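Local structure of PlaB phospholipase (Legionella pneumophila, 6ZTI) at residues 94-99 / 104-109; 132-137 / 342-347; 436-439 / 445-448. The protein acts as a virulence-associated phospholipase with an alpha/beta hydrolase fold, its activity being controlled by NAD(H)-mediated tetramerization. One frame throughout, in Å; residues are numbered along the deposited sequence.

Contacts 1 and 2 are buried, whereas contact 3 lies at the surface. Contact 1 packs a strand of the parallel hydrolase sheet on its following helix through apolar side chains; contact 2 sets the loop after the next strand of that sheet against strand 340-349 of the mixed sheet; contact 3 closes a loop between two strands of the mixed sheet and adds a bridging water to a modest apolar touch. Contacts 2 and 3 thus reach the same sheet, and I343 CD1 meets L447 CD2 at 3.7 Å. Contact 1 joins contact 2 by polar means, R107 NE lying 2.9 Å from N133 OD1, but it has no touch with contact 3.

Contact 1: 94-99 / 104-109; sequences FACITH and PIVRKW
W109, which meets F94 across this contact, is held at both ends: its backbone N bonds to I105 O at 2.9 Å within the helix, and its indole NE1 is hydrogen-bonded to OD1 of D77. Its CG stands opposite the backbone N (chi1 167°), sending the six-membered ring down toward the start of strand 94-99. There the corner atom CH2 rests 3.8 Å from CZ of the F94 ring. The two side chains arrive from opposite directions, with ring planes 38° apart and centroids separated by 6.0 Å, an oblique meeting, CH2 against CZ.

Further along the strand the contact stays apolar. V106 sends its CG2 branch to the strand, where this one methyl lies 3.9 Å from T98 CG2 and 4.2 Å from C96 SG, so it sits over two successive residues of the strand's helix-facing side. F94, C96 and T98 all belong to that side.

The axes of segments 94-99 and 104-109 approach to 9.3 Å, their directions 133° apart, the return leg of a beta-alpha-beta unit. The sharp turn joining them is consistent with the position of the nucleophile elbow in alpha/beta hydrolases. Helix 69-89 packs alongside, with F76 against C96 and L88 against F94, while L123 of the next parallel strand, 123-129, touches both F94 and V106.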
loop_
_atom_site.group_PDB
_atom_site.type_symbol
_atom_site.label_atom_id
_atom_site.label_comp_id
_atom_site.label_asym_id
_atom_site.label_seq_id
_atom_site.Cartn_x
_atom_site.Cartn_y
_atom_site.Cartn_z
ATOM N N PHE B 94 -0.187 47.029 -5.757
ATOM C CA PHE B 94 -0.986 46.246 -6.682
ATOM C C PHE B 94 -2.156 45.551 -6.003
ATOM O O PHE B 94 -2.131 45.233 -4.811
ATOM C CB PHE B 94 -0.124 45.221 -7.469
ATOM C CG PHE B 94 0.614 44.210 -6.632
ATOM C CD1 PHE B 94 -0.005 43.047 -6.216
ATOM C CD2 PHE B 94 1.966 44.370 -6.369
ATOM C CE1 PHE B 94 0.685 42.099 -5.498
ATOM C CE2 PHE B 94 2.659 43.424 -5.649
ATOM C CZ PHE B 94 2.013 42.284 -5.211
ATOM N N ALA B 95 -3.209 45.381 -6.790
ATOM C CA ALA B 95 -4.341 44.543 -6.447
ATOM C C ALA B 95 -4.216 43.226 -7.197
ATOM O O ALA B 95 -3.898 43.219 -8.392
ATOM C CB ALA B 95 -5.650 45.246 -6.803
ATOM N N CYS B 96 -4.433 42.118 -6.488
ATOM C CA CYS B 96 -4.497 40.793 -7.088
ATOM C C CYS B 96 -5.953 40.401 -7.241
ATOM O O CYS B 96 -6.723 40.480 -6.281
ATOM C CB CYS B 96 -3.782 39.733 -6.246
ATOM S SG CYS B 96 -2.012 39.725 -6.455
ATOM N N ILE B 97 -6.328 40.010 -8.447
ATOM C CA ILE B 97 -7.615 39.395 -8.709
ATOM C C ILE B 97 -7.320 37.934 -9.009
ATOM O O ILE B 97 -6.671 37.617 -10.012
ATOM C CB ILE B 97 -8.350 40.081 -9.867
ATOM C CG1 ILE B 97 -8.604 41.560 -9.537
ATOM C CG2 ILE B 97 -9.638 39.362 -10.160
ATOM C CD1 ILE B 97 -9.007 42.396 -10.746
ATOM N N THR B 98 -7.764 37.046 -8.132
ATOM C CA THR B 98 -7.429 35.635 -8.212
ATOM C C THR B 98 -8.679 34.805 -8.470
ATOM O O THR B 98 -9.801 35.228 -8.190
ATOM C CB THR B 98 -6.759 35.163 -6.910
ATOM O OG1 THR B 98 -7.756 35.025 -5.893
ATOM C CG2 THR B 98 -5.695 36.172 -6.424
ATOM N N HIS B 99 -8.467 33.607 -9.009
ATOM C CA HIS B 99 -9.528 32.641 -9.232
ATOM C C HIS B 99 -9.049 31.294 -8.718
ATOM O O HIS B 99 -7.885 30.922 -8.905
ATOM C CB HIS B 99 -9.921 32.557 -10.723
ATOM C CG HIS B 99 -11.023 31.581 -11.016
ATOM N ND1 HIS B 99 -10.867 30.528 -11.890
ATOM C CD2 HIS B 99 -12.295 31.502 -10.555
ATOM C CE1 HIS B 99 -11.993 29.837 -11.951
ATOM N NE2 HIS B 99 -12.877 30.408 -11.152
ATOM N N PRO B 104 -5.584 30.941 -2.442
ATOM C CA PRO B 104 -4.639 30.282 -1.534
ATOM C C PRO B 104 -3.183 30.580 -1.829
ATOM O O PRO B 104 -2.371 30.653 -0.897
ATOM C CB PRO B 104 -4.955 28.797 -1.746
ATOM C CG PRO B 104 -6.394 28.766 -2.061
ATOM C CD PRO B 104 -6.677 30.040 -2.845
ATOM N N ILE B 105 -2.827 30.758 -3.097
ATOM C CA ILE B 105 -1.422 30.934 -3.467
ATOM C C ILE B 105 -0.932 32.312 -3.043
ATOM O O ILE B 105 0.136 32.451 -2.432
ATOM C CB ILE B 105 -1.242 30.704 -4.980
ATOM C CG1 ILE B 105 -1.183 29.209 -5.273
ATOM C CG2 ILE B 105 0.022 31.379 -5.508
ATOM C CD1 ILE B 105 -1.496 28.832 -6.721
ATOM N N VAL B 106 -1.715 33.351 -3.341
ATOM C CA VAL B 106 -1.349 34.693 -2.906
ATOM C C VAL B 106 -1.353 34.790 -1.384
ATOM O O VAL B 106 -0.543 35.527 -0.808
ATOM C CB VAL B 106 -2.283 35.729 -3.553
ATOM C CG1 VAL B 106 -2.042 37.121 -2.971
ATOM C CG2 VAL B 106 -2.062 35.742 -5.063
ATOM N N ARG B 107 -2.237 34.046 -0.709
ATOM C CA ARG B 107 -2.243 34.063 0.750
ATOM C C ARG B 107 -1.006 33.381 1.326
ATOM O O ARG B 107 -0.521 33.778 2.386
ATOM C CB ARG B 107 -3.501 33.397 1.291
ATOM C CG ARG B 107 -4.805 34.176 1.011
ATOM C CD ARG B 107 -5.882 33.775 1.965
ATOM N NE ARG B 107 -6.256 32.369 1.848
ATOM C CZ ARG B 107 -6.125 31.449 2.801
ATOM N NH1 ARG B 107 -5.597 31.737 3.992
ATOM N NH2 ARG B 107 -6.529 30.212 2.550
ATOM N N LYS B 108 -0.517 32.325 0.672
ATOM C CA LYS B 108 0.739 31.705 1.074
ATOM C C LYS B 108 1.917 32.641 0.828
ATOM O O LYS B 108 2.845 32.718 1.645
ATOM C CB LYS B 108 0.916 30.394 0.307
ATOM C CG LYS B 108 2.207 29.666 0.587
ATOM C CD LYS B 108 2.328 29.174 2.014
ATOM C CE LYS B 108 3.624 28.372 2.203
ATOM N NZ LYS B 108 3.874 28.022 3.604
ATOM N N TRP B 109 1.904 33.354 -0.301
ATOM C CA TRP B 109 2.936 34.349 -0.567
ATOM C C TRP B 109 2.958 35.429 0.510
ATOM O O TRP B 109 4.023 35.764 1.046
ATOM C CB TRP B 109 2.709 34.966 -1.945
ATOM C CG TRP B 109 3.532 36.198 -2.168
ATOM C CD1 TRP B 109 4.859 36.256 -2.472
ATOM C CD2 TRP B 109 3.079 37.553 -2.089
ATOM N NE1 TRP B 109 5.263 37.566 -2.583
ATOM C CE2 TRP B 109 4.189 38.383 -2.353
ATOM C CE3 TRP B 109 1.850 38.146 -1.813
ATOM C CZ2 TRP B 109 4.100 39.769 -2.352
ATOM C CZ3 TRP B 109 1.760 39.524 -1.820
ATOM C CH2 TRP B 109 2.875 40.320 -2.088
#

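Contact 2: 132-137 / 342-347; sequences ANHGSA and MIIFRL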
loop_
_atom_site.group_PDB
_atom_site.type_symbol
_atom_site.label_atom_id
_atom_site.label_comp_id
_atom_site.label_asym_id
_atom_site.label_seq_id
_atom_site.Cartn_x
_atom_site.Cartn_y
_atom_site.Cartn_z
ATOM N N ALA B 132 -10.420 28.296 -3.307
ATOM C CA ALA B 132 -10.477 27.022 -2.581
ATOM C C ALA B 132 -9.730 27.144 -1.251
ATOM O O ALA B 132 -8.813 26.385 -0.934
ATOM C CB ALA B 132 -9.908 25.895 -3.434
ATOM N N ASN B 133 -10.162 28.121 -0.450
ATOM C CA ASN B 133 -9.407 28.478 0.746
ATOM C C ASN B 133 -9.415 27.376 1.790
ATOM O O ASN B 133 -8.452 27.255 2.553
ATOM C CB ASN B 133 -9.940 29.776 1.335
ATOM C CG ASN B 133 -9.432 30.988 0.584
ATOM O OD1 ASN B 133 -8.255 31.064 0.215
ATOM N ND2 ASN B 133 -10.315 31.931 0.334
ATOM N N HIS B 134 -10.477 26.571 1.856
ATOM C CA HIS B 134 -10.506 25.423 2.750
ATOM C C HIS B 134 -10.536 24.107 1.972
ATOM O O HIS B 134 -10.934 23.078 2.519
ATOM C CB HIS B 134 -11.699 25.517 3.702
ATOM C CG HIS B 134 -11.681 26.738 4.568
ATOM N ND1 HIS B 134 -11.006 26.796 5.773
ATOM C CD2 HIS B 134 -12.248 27.953 4.397
ATOM C CE1 HIS B 134 -11.163 27.996 6.301
ATOM N NE2 HIS B 134 -11.922 28.713 5.490
ATOM N N GLY B 135 -10.141 24.129 0.702
ATOM C CA GLY B 135 -9.982 22.922 -0.092
ATOM C C GLY B 135 -11.135 22.694 -1.051
ATOM O O GLY B 135 -12.137 23.415 -1.069
ATOM N N SER B 136 -10.973 21.644 -1.858
ATOM C CA SER B 136 -11.963 21.194 -2.830
ATOM C C SER B 136 -12.202 19.705 -2.642
ATOM O O SER B 136 -11.250 18.923 -2.615
ATOM C CB SER B 136 -11.504 21.444 -4.270
ATOM O OG SER B 136 -12.321 20.727 -5.186
ATOM N N ALA B 137 -13.472 19.318 -2.530
ATOM C CA ALA B 137 -13.803 17.906 -2.380
ATOM C C ALA B 137 -13.310 17.084 -3.557
ATOM O O ALA B 137 -13.075 15.878 -3.410
ATOM C CB ALA B 137 -15.314 17.749 -2.220
ATOM N N MET B 342 -19.250 23.643 6.885
ATOM C CA MET B 342 -18.216 22.633 6.747
ATOM C C MET B 342 -17.417 22.577 8.038
ATOM O O MET B 342 -17.060 23.615 8.609
ATOM C CB MET B 342 -17.314 22.934 5.553
ATOM C CG MET B 342 -16.439 21.787 5.166
ATOM S SD MET B 342 -15.772 21.939 3.516
ATOM C CE MET B 342 -14.188 22.664 3.886
ATOM N N ILE B 343 -17.192 21.372 8.523
ATOM C CA ILE B 343 -16.411 21.134 9.719
ATOM C C ILE B 343 -15.187 20.344 9.301
ATOM O O ILE B 343 -15.309 19.319 8.620
ATOM C CB ILE B 343 -17.210 20.370 10.785
ATOM C CG1 ILE B 343 -18.584 21.001 10.996
ATOM C CG2 ILE B 343 -16.400 20.327 12.099
ATOM C CD1 ILE B 343 -19.393 20.313 12.088
ATOM N N ILE B 344 -14.012 20.825 9.677
ATOM C CA ILE B 344 -12.769 20.083 9.493
ATOM C C ILE B 344 -12.315 19.660 10.885
ATOM O O ILE B 344 -11.969 20.512 11.711
ATOM C CB ILE B 344 -11.691 20.915 8.781
ATOM C CG1 ILE B 344 -12.194 21.407 7.427
ATOM C CG2 ILE B 344 -10.398 20.067 8.559
ATOM C CD1 ILE B 344 -11.326 22.503 6.807
ATOM N N PHE B 345 -12.324 18.358 11.153
ATOM C CA PHE B 345 -11.882 17.835 12.440
ATOM C C PHE B 345 -10.421 17.431 12.359
ATOM O O PHE B 345 -9.985 16.797 11.391
ATOM C CB PHE B 345 -12.692 16.616 12.899
ATOM C CG PHE B 345 -14.149 16.889 13.157
ATOM C CD1 PHE B 345 -14.586 17.298 14.396
ATOM C CD2 PHE B 345 -15.086 16.667 12.168
ATOM C CE1 PHE B 345 -15.921 17.522 14.623
ATOM C CE2 PHE B 345 -16.416 16.897 12.387
ATOM C CZ PHE B 345 -16.837 17.317 13.612
ATOM N N ARG B 346 -9.676 17.806 13.391
ATOM C CA ARG B 346 -8.298 17.398 13.589
ATOM C C ARG B 346 -8.221 16.705 14.934
ATOM O O ARG B 346 -8.458 17.335 15.969
ATOM C CB ARG B 346 -7.365 18.597 13.550
ATOM C CG ARG B 346 -5.919 18.211 13.608
ATOM C CD ARG B 346 -5.049 19.406 13.888
ATOM N NE ARG B 346 -3.642 19.088 13.690
ATOM C CZ ARG B 346 -2.648 19.781 14.223
ATOM N NH1 ARG B 346 -2.908 20.837 14.990
ATOM N NH2 ARG B 346 -1.397 19.425 13.978
ATOM N N LEU B 347 -7.895 15.420 14.914
ATOM C CA LEU B 347 -7.846 14.586 16.108
ATOM C C LEU B 347 -6.402 14.283 16.477
ATOM O O LEU B 347 -5.697 13.592 15.731
ATOM C CB LEU B 347 -8.608 13.285 15.872
ATOM C CG LEU B 347 -9.680 12.829 16.857
ATOM C CD1 LEU B 347 -9.370 13.265 18.286
ATOM C CD2 LEU B 347 -11.041 13.332 16.397
#
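H134 and M342 make the closest approach here, and it is purely van der Waals. The M342 methyl, CE, lies 3.6 Å from the backbone O of H134 and 3.8 Å from its CB, so one carbon touches main chain and side chain of the same residue. The M342 chain starts out extended, CG opposite the backbone N (chi1 -167°), and then bends at chi3 (95°), which turns the methyl onto the loop. Beside it I344 adds a looser touch, its CD1 being 4.3 Å from H134 CB. M342 and I344 are on the same side of the strand, with I343 between them facing the other way.

The hydrogen bonds lie within the loop or run to other parts of the chain. A type I turn from A132 to G135 is closed by G135 N donating to A132 O at 3.1 Å; H134 is the third residue of this turn. The imidazole leads away from the strand: NE2 is hydrogen-bonded to the carbonyl O of N227, and the ring meets Y230 edge-to-face. On the strand side, M342 is paired through its backbone with E451 and V453. Further along the loop, A137 O is hydrogen-bonded to NE2 of Q382 in the mixed sheet.

M342 lies about 7 Å, side chain to side chain, from the NAD-binding Y393. With the imidazole's polar end committed elsewhere, H134 offers the strand mainly a CB and a carbonyl oxygen. Its meeting with M342 and I344 therefore rests on shape and dispersion, while the NE2 bond and the Y230 contact probably set the ring's orientation.

Contact 3: 436-439 / 445-448; sequences FHSS and KILH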
loop_
_atom_site.group_PDB
_atom_site.type_symbol
_atom_site.label_atom_id
_atom_site.label_comp_id
_atom_site.label_asym_id
_atom_site.label_seq_id
_atom_site.Cartn_x
_atom_site.Cartn_y
_atom_site.Cartn_z
ATOM N N PHE B 436 -18.470 16.847 24.075
ATOM C CA PHE B 436 -18.557 18.293 24.070
ATOM C C PHE B 436 -20.010 18.679 23.861
ATOM O O PHE B 436 -20.651 18.209 22.914
ATOM C CB PHE B 436 -17.660 18.880 22.994
ATOM C CG PHE B 436 -17.859 20.350 22.767
ATOM C CD1 PHE B 436 -17.545 21.264 23.752
ATOM C CD2 PHE B 436 -18.334 20.815 21.555
ATOM C CE1 PHE B 436 -17.716 22.619 23.535
ATOM C CE2 PHE B 436 -18.507 22.156 21.344
ATOM C CZ PHE B 436 -18.195 23.056 22.338
ATOM N N HIS B 437 -20.534 19.514 24.753
ATOM C CA HIS B 437 -21.922 19.947 24.699
ATOM C C HIS B 437 -21.963 21.425 24.351
ATOM O O HIS B 437 -21.337 22.247 25.032
ATOM C CB HIS B 437 -22.631 19.680 26.025
ATOM C CG HIS B 437 -22.817 18.227 26.314
ATOM N ND1 HIS B 437 -23.207 17.756 27.548
ATOM C CD2 HIS B 437 -22.666 17.137 25.526
ATOM C CE1 HIS B 437 -23.280 16.437 27.511
ATOM N NE2 HIS B 437 -22.963 16.037 26.293
ATOM N N SER B 438 -22.695 21.756 23.292
ATOM C CA SER B 438 -22.832 23.131 22.858
ATOM C C SER B 438 -24.290 23.392 22.512
ATOM O O SER B 438 -25.183 22.608 22.853
ATOM C CB SER B 438 -21.910 23.412 21.668
ATOM O OG SER B 438 -21.832 24.800 21.469
ATOM N N SER B 439 -24.517 24.506 21.817
ATOM C CA SER B 439 -25.851 24.973 21.475
ATOM C C SER B 439 -25.798 25.658 20.116
ATOM O O SER B 439 -24.783 26.255 19.750
ATOM C CB SER B 439 -26.384 25.940 22.537
ATOM O OG SER B 439 -27.694 26.393 22.224
ATOM N N LYS B 445 -22.210 29.988 19.011
ATOM C CA LYS B 445 -22.376 28.715 18.323
ATOM C C LYS B 445 -21.182 28.422 17.420
ATOM O O LYS B 445 -20.487 29.328 16.953
ATOM C CB LYS B 445 -23.667 28.716 17.512
ATOM C CG LYS B 445 -23.802 29.847 16.524
ATOM C CD LYS B 445 -25.269 30.051 16.149
ATOM C CE LYS B 445 -25.527 29.736 14.692
ATOM N NZ LYS B 445 -24.888 30.735 13.777
ATOM N N ILE B 446 -20.949 27.129 17.171
ATOM C CA ILE B 446 -19.796 26.708 16.387
ATOM C C ILE B 446 -20.081 26.580 14.894
ATOM O O ILE B 446 -19.127 26.478 14.103
ATOM C CB ILE B 446 -19.262 25.371 16.928
ATOM C CG1 ILE B 446 -20.243 24.233 16.640
ATOM C CG2 ILE B 446 -19.021 25.473 18.428
ATOM C CD1 ILE B 446 -19.758 22.893 17.125
ATOM N N LEU B 447 -21.349 26.565 14.484
ATOM C CA LEU B 447 -21.738 26.471 13.085
ATOM C C LEU B 447 -22.364 27.776 12.628
ATOM O O LEU B 447 -23.187 28.363 13.337
ATOM C CB LEU B 447 -22.763 25.366 12.832
ATOM C CG LEU B 447 -22.377 23.929 13.084
ATOM C CD1 LEU B 447 -23.569 23.074 12.728
ATOM C CD2 LEU B 447 -21.157 23.545 12.282
ATOM N N HIS B 448 -21.989 28.201 11.426
ATOM C CA HIS B 448 -22.575 29.349 10.770
ATOM C C HIS B 448 -22.817 28.984 9.316
ATOM O O HIS B 448 -22.021 28.239 8.722
ATOM C CB HIS B 448 -21.668 30.575 10.837
ATOM C CG HIS B 448 -21.303 30.971 12.226
ATOM N ND1 HIS B 448 -22.084 31.816 12.984
ATOM C CD2 HIS B 448 -20.246 30.633 13.002
ATOM C CE1 HIS B 448 -21.524 31.985 14.169
ATOM N NE2 HIS B 448 -20.404 31.282 14.202
HETATM O O HOH W 1 -22.760 25.173 18.829
#
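The ring of F436 takes I446 at its edge, near the ring plane: the CG2 methyl of I446 comes to 4.4 Å from CE2. L233 and L235 of strand 231-238 also touch this ring, and L233 reaches I446 as well, so the light contact belongs to a larger apolar cluster. The same I446 methyl lies 4.2 Å from S438 OG. It is the branch opposite the carbonyl carbon, while the longer CG1 arm lies between N and C (chi1 69°).

Polar atoms meet through one water. It accepts from I446 N at 3.1 Å and is bonded to S438 OG at 2.8 Å, so it links a main-chain N-H of the loop to a side-chain hydroxyl of the strand. Its approach to S439 O, at 2.5 Å, is too short to be trusted in detail. That same S439 O also has K445 CB at 3.5 Å. The rest of the lysine turns off, bending so that its NZ makes a weak bond back to L447 O.

S438 O is hydrogen-bonded to the hydroxyl of Y368. Strands 429-439 and 452-463 pair antiparallel, making this the long connecting loop of a beta hairpin, folded back on the end of its first strand and tied to it by water. I446 is about 7 Å, between side chains, from the NAD-binding L362, which places the hairpin close to the nucleotide sites.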